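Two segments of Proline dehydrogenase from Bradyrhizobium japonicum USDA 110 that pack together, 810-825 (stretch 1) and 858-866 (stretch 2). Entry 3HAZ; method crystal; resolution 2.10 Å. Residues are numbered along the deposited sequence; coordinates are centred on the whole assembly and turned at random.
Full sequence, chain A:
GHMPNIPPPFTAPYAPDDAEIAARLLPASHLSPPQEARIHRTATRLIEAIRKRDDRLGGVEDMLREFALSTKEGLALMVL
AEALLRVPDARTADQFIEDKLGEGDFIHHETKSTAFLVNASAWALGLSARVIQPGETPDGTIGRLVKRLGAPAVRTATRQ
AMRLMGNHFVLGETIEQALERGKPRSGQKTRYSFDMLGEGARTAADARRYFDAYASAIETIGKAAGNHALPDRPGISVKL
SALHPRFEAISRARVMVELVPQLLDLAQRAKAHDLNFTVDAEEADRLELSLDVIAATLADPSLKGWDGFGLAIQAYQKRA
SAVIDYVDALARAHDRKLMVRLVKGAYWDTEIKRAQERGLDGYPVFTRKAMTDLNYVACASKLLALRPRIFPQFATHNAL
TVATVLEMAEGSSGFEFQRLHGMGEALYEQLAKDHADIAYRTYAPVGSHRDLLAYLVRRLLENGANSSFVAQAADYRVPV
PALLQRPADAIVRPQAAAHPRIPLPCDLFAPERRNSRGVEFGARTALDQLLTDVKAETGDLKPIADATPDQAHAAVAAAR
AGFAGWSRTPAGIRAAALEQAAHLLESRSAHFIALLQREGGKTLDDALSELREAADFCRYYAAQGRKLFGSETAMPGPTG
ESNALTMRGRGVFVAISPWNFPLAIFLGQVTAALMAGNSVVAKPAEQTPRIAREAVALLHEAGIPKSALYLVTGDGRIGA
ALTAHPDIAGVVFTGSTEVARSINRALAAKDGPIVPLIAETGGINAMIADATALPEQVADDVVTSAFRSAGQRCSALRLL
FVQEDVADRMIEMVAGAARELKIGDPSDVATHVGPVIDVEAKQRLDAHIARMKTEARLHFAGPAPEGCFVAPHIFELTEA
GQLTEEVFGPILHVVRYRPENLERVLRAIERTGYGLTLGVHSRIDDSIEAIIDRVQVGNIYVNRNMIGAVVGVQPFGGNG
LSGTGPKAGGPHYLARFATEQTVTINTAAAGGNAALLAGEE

Stretch 1 810-825: MIEMVAGAARELKIGD
Stretch 2, residues 858-866: LHFAGPAPE

Stretch 1 enters as the last turns of a helix that begins earlier in the chain. Regular i to i+4 bonds, such as Ala815 N to Ile811 O at 3.0 Å and Arg819 N to Ala815 O at 3.0 Å, carry it to its end, where Glu820 N to Ala817 O (3.0 Å) and Leu821 N to Ala818 O (3.2 Å) tighten the final turn. From Leu821 to Ile823 the backbone is extended, with psi near 130°; Gly824, at phi/psi 164/-159, then takes a conformation that would jam a CB against the preceding carbonyl. Stretch 2 turns a corner at His859 (-92/-29), passes through a short strand at Phe860 and Ala861, and stays extended to its end. Both chains run in the same direction: CA atoms pair Ala815 with Phe860 at 5.9 Å, Arg819 with Gly862 at 6.3 Å, and Ile823 with Ala864 at 6.6 Å.

No hydrogen bond crosses among the modelled atoms; packing buries 449 Å² in total. Ile811 (m, t) sets CG2 over one face of the His859 ring, 3.5 Å from its centroid and 12° off the normal, a CH-pi contact. His859 (chi1 m) can serve as a flat platform while its NE2 is hydrogen-bonded elsewhere in the structure.

Phe860, chi1 t and chi2 -106°, lies along the helix. Small residues let it come close: Ala815 CB is 4.1 Å from Phe860 CB, and Ala818 CB 4.0 Å from Phe860 CE1. Arg819 approaches through its backbone, CA 3.6 Å from Phe860 CZ. Ala815 O covers one ring face.

Beyond the helix, Ile823 (m, t) points toward stretch 2, its CD1 3.3 Å from Pro863 O and its CG2 3.5 Å from Pro865 CD. The proline ring supplies a compact apolar surface, against which Gly824 also packs, its CA 4.2 Å from Pro865 CG.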

# COMPACT_ATOMS: atom_id res chain seq x y z
N MET A 810 -3.50 -56.31 7.51
CA MET A 810 -2.62 -55.29 8.09
C MET A 810 -1.60 -55.87 9.07
O MET A 810 -0.42 -55.53 9.02
CB MET A 810 -3.44 -54.17 8.71
CG MET A 810 -4.08 -53.24 7.66
SD MET A 810 -4.87 -51.80 8.38
CE MET A 810 -5.60 -51.02 6.93
N ILE A 811 -2.06 -56.77 9.93
CA ILE A 811 -1.17 -57.39 10.92
C ILE A 811 -0.10 -58.23 10.23
O ILE A 811 1.08 -58.16 10.57
CB ILE A 811 -1.97 -58.24 11.92
CG1 ILE A 811 -2.76 -57.34 12.88
CG2 ILE A 811 -1.05 -59.18 12.69
CD1 ILE A 811 -3.79 -58.08 13.73
N GLU A 812 -0.53 -59.04 9.27
CA GLU A 812 0.37 -59.87 8.48
C GLU A 812 1.41 -59.03 7.72
O GLU A 812 2.57 -59.43 7.56
CB GLU A 812 -0.45 -60.73 7.52
CG GLU A 812 0.29 -61.19 6.27
CD GLU A 812 -0.64 -61.79 5.22
OE1 GLU A 812 -1.40 -61.04 4.55
OE2 GLU A 812 -0.62 -63.03 5.07
N MET A 813 1.01 -57.86 7.23
CA MET A 813 1.93 -57.02 6.46
C MET A 813 2.96 -56.33 7.38
O MET A 813 4.15 -56.24 7.06
CB MET A 813 1.17 -56.00 5.61
CG MET A 813 1.95 -55.56 4.37
SD MET A 813 1.18 -54.23 3.44
CE MET A 813 -0.32 -55.00 2.85
N VAL A 814 2.51 -55.87 8.54
CA VAL A 814 3.43 -55.30 9.53
C VAL A 814 4.46 -56.35 9.98
O VAL A 814 5.66 -56.07 10.05
CB VAL A 814 2.67 -54.72 10.74
CG1 VAL A 814 3.63 -54.38 11.88
CG2 VAL A 814 1.86 -53.48 10.31
N ALA A 815 3.99 -57.57 10.25
CA ALA A 815 4.88 -58.64 10.69
C ALA A 815 5.91 -59.00 9.61
O ALA A 815 7.09 -59.17 9.91
CB ALA A 815 4.07 -59.89 11.11
N GLY A 816 5.45 -59.12 8.37
CA GLY A 816 6.32 -59.44 7.26
C GLY A 816 7.32 -58.33 7.01
O GLY A 816 8.48 -58.59 6.69
N ALA A 817 6.87 -57.10 7.15
CA ALA A 817 7.76 -55.95 7.02
C ALA A 817 8.80 -55.92 8.14
O ALA A 817 9.98 -55.64 7.91
CB ALA A 817 6.96 -54.65 6.98
N ALA A 818 8.36 -56.22 9.36
CA ALA A 818 9.26 -56.20 10.51
C ALA A 818 10.35 -57.25 10.36
O ALA A 818 11.49 -57.05 10.78
CB ALA A 818 8.49 -56.40 11.81
N ARG A 819 10.00 -58.38 9.75
CA ARG A 819 10.96 -59.45 9.54
C ARG A 819 12.10 -59.01 8.62
O ARG A 819 13.19 -59.56 8.67
CB ARG A 819 10.28 -60.70 8.97
CG ARG A 819 11.16 -61.95 9.01
CD ARG A 819 10.53 -63.13 8.27
NE ARG A 819 9.18 -63.42 8.74
N GLU A 820 11.85 -58.00 7.78
CA GLU A 820 12.85 -57.54 6.82
C GLU A 820 13.83 -56.53 7.39
O GLU A 820 14.77 -56.12 6.70
CB GLU A 820 12.19 -56.96 5.57
CG GLU A 820 11.43 -57.98 4.73
CD GLU A 820 12.28 -59.17 4.31
OE1 GLU A 820 13.50 -59.00 4.08
OE2 GLU A 820 11.73 -60.29 4.19
N LEU A 821 13.62 -56.11 8.64
CA LEU A 821 14.52 -55.15 9.26
C LEU A 821 15.84 -55.80 9.69
O LEU A 821 15.84 -56.81 10.39
CB LEU A 821 13.86 -54.48 10.47
CG LEU A 821 12.53 -53.78 10.22
CD1 LEU A 821 12.00 -53.19 11.52
CD2 LEU A 821 12.67 -52.70 9.16
N LYS A 822 16.96 -55.23 9.26
CA LYS A 822 18.25 -55.71 9.72
C LYS A 822 18.56 -55.16 11.10
O LYS A 822 18.55 -53.94 11.31
CB LYS A 822 19.37 -55.34 8.74
CG LYS A 822 20.71 -55.98 9.10
CD LYS A 822 21.73 -55.77 7.99
CE LYS A 822 22.76 -56.89 7.97
NZ LYS A 822 23.41 -57.07 9.30
N ILE A 823 18.82 -56.06 12.04
CA ILE A 823 19.16 -55.72 13.41
C ILE A 823 20.64 -55.99 13.57
O ILE A 823 21.11 -57.05 13.18
CB ILE A 823 18.42 -56.63 14.41
CG1 ILE A 823 16.91 -56.56 14.19
CG2 ILE A 823 18.78 -56.27 15.85
CD1 ILE A 823 16.16 -57.69 14.87
N GLY A 824 21.38 -55.04 14.13
CA GLY A 824 22.81 -55.24 14.30
C GLY A 824 23.59 -53.98 14.59
O GLY A 824 23.04 -52.98 15.06
N ASP A 825 24.89 -54.03 14.33
CA ASP A 825 25.78 -52.89 14.55
C ASP A 825 25.26 -51.66 13.82
O ASP A 825 25.17 -51.65 12.60
CB ASP A 825 27.21 -53.22 14.09
CG ASP A 825 28.20 -52.11 14.44
OD1 ASP A 825 27.77 -50.97 14.70
OD2 ASP A 825 29.42 -52.39 14.45
N LEU A 858 1.11 -64.01 20.06
CA LEU A 858 2.35 -63.58 19.44
C LEU A 858 2.22 -63.62 17.92
O LEU A 858 2.04 -64.69 17.34
CB LEU A 858 3.51 -64.48 19.88
CG LEU A 858 4.85 -64.19 19.19
CD1 LEU A 858 5.40 -62.83 19.62
CD2 LEU A 858 5.84 -65.30 19.50
N HIS A 859 2.29 -62.46 17.28
CA HIS A 859 2.26 -62.43 15.82
C HIS A 859 3.68 -62.48 15.25
O HIS A 859 3.89 -62.99 14.16
CB HIS A 859 1.50 -61.21 15.29
CG HIS A 859 0.01 -61.35 15.36
ND1 HIS A 859 -0.70 -62.15 14.51
CD2 HIS A 859 -0.90 -60.78 16.20
CE1 HIS A 859 -1.99 -62.08 14.80
NE2 HIS A 859 -2.13 -61.26 15.83
N PHE A 860 4.65 -61.95 15.99
CA PHE A 860 6.02 -61.93 15.51
C PHE A 860 7.02 -61.72 16.63
O PHE A 860 6.86 -60.83 17.47
CB PHE A 860 6.21 -60.83 14.44
CG PHE A 860 7.61 -60.78 13.87
CD1 PHE A 860 8.47 -59.76 14.22
CD2 PHE A 860 8.05 -61.76 13.00
CE1 PHE A 860 9.75 -59.71 13.71
CE2 PHE A 860 9.34 -61.72 12.49
CZ PHE A 860 10.19 -60.69 12.84
N ALA A 861 8.06 -62.54 16.62
CA ALA A 861 9.19 -62.38 17.52
C ALA A 861 10.46 -62.51 16.69
O ALA A 861 10.88 -63.61 16.37
CB ALA A 861 9.16 -63.44 18.62
N GLY A 862 11.05 -61.38 16.33
CA GLY A 862 12.19 -61.37 15.43
C GLY A 862 13.43 -62.00 16.04
O GLY A 862 13.50 -62.20 17.25
N PRO A 863 14.42 -62.33 15.19
CA PRO A 863 15.71 -62.88 15.61
C PRO A 863 16.68 -61.76 15.96
O PRO A 863 16.89 -60.85 15.15
CB PRO A 863 16.20 -63.62 14.35
CG PRO A 863 15.08 -63.47 13.31
CD PRO A 863 14.29 -62.28 13.73
N ALA A 864 17.27 -61.83 17.14
CA ALA A 864 18.18 -60.79 17.59
C ALA A 864 19.60 -61.34 17.71
O ALA A 864 19.79 -62.49 18.09
CB ALA A 864 17.72 -60.22 18.92
N PRO A 865 20.59 -60.51 17.37
CA PRO A 865 22.00 -60.89 17.51
C PRO A 865 22.38 -60.93 18.98
O PRO A 865 21.73 -60.24 19.78
CB PRO A 865 22.75 -59.73 16.83
CG PRO A 865 21.70 -58.85 16.20
CD PRO A 865 20.44 -59.11 16.95
N GLU A 866 23.40 -61.70 19.33
CA GLU A 866 23.91 -61.69 20.69
C GLU A 866 24.25 -60.26 21.10
O GLU A 866 24.71 -59.47 20.28
CB GLU A 866 25.15 -62.59 20.82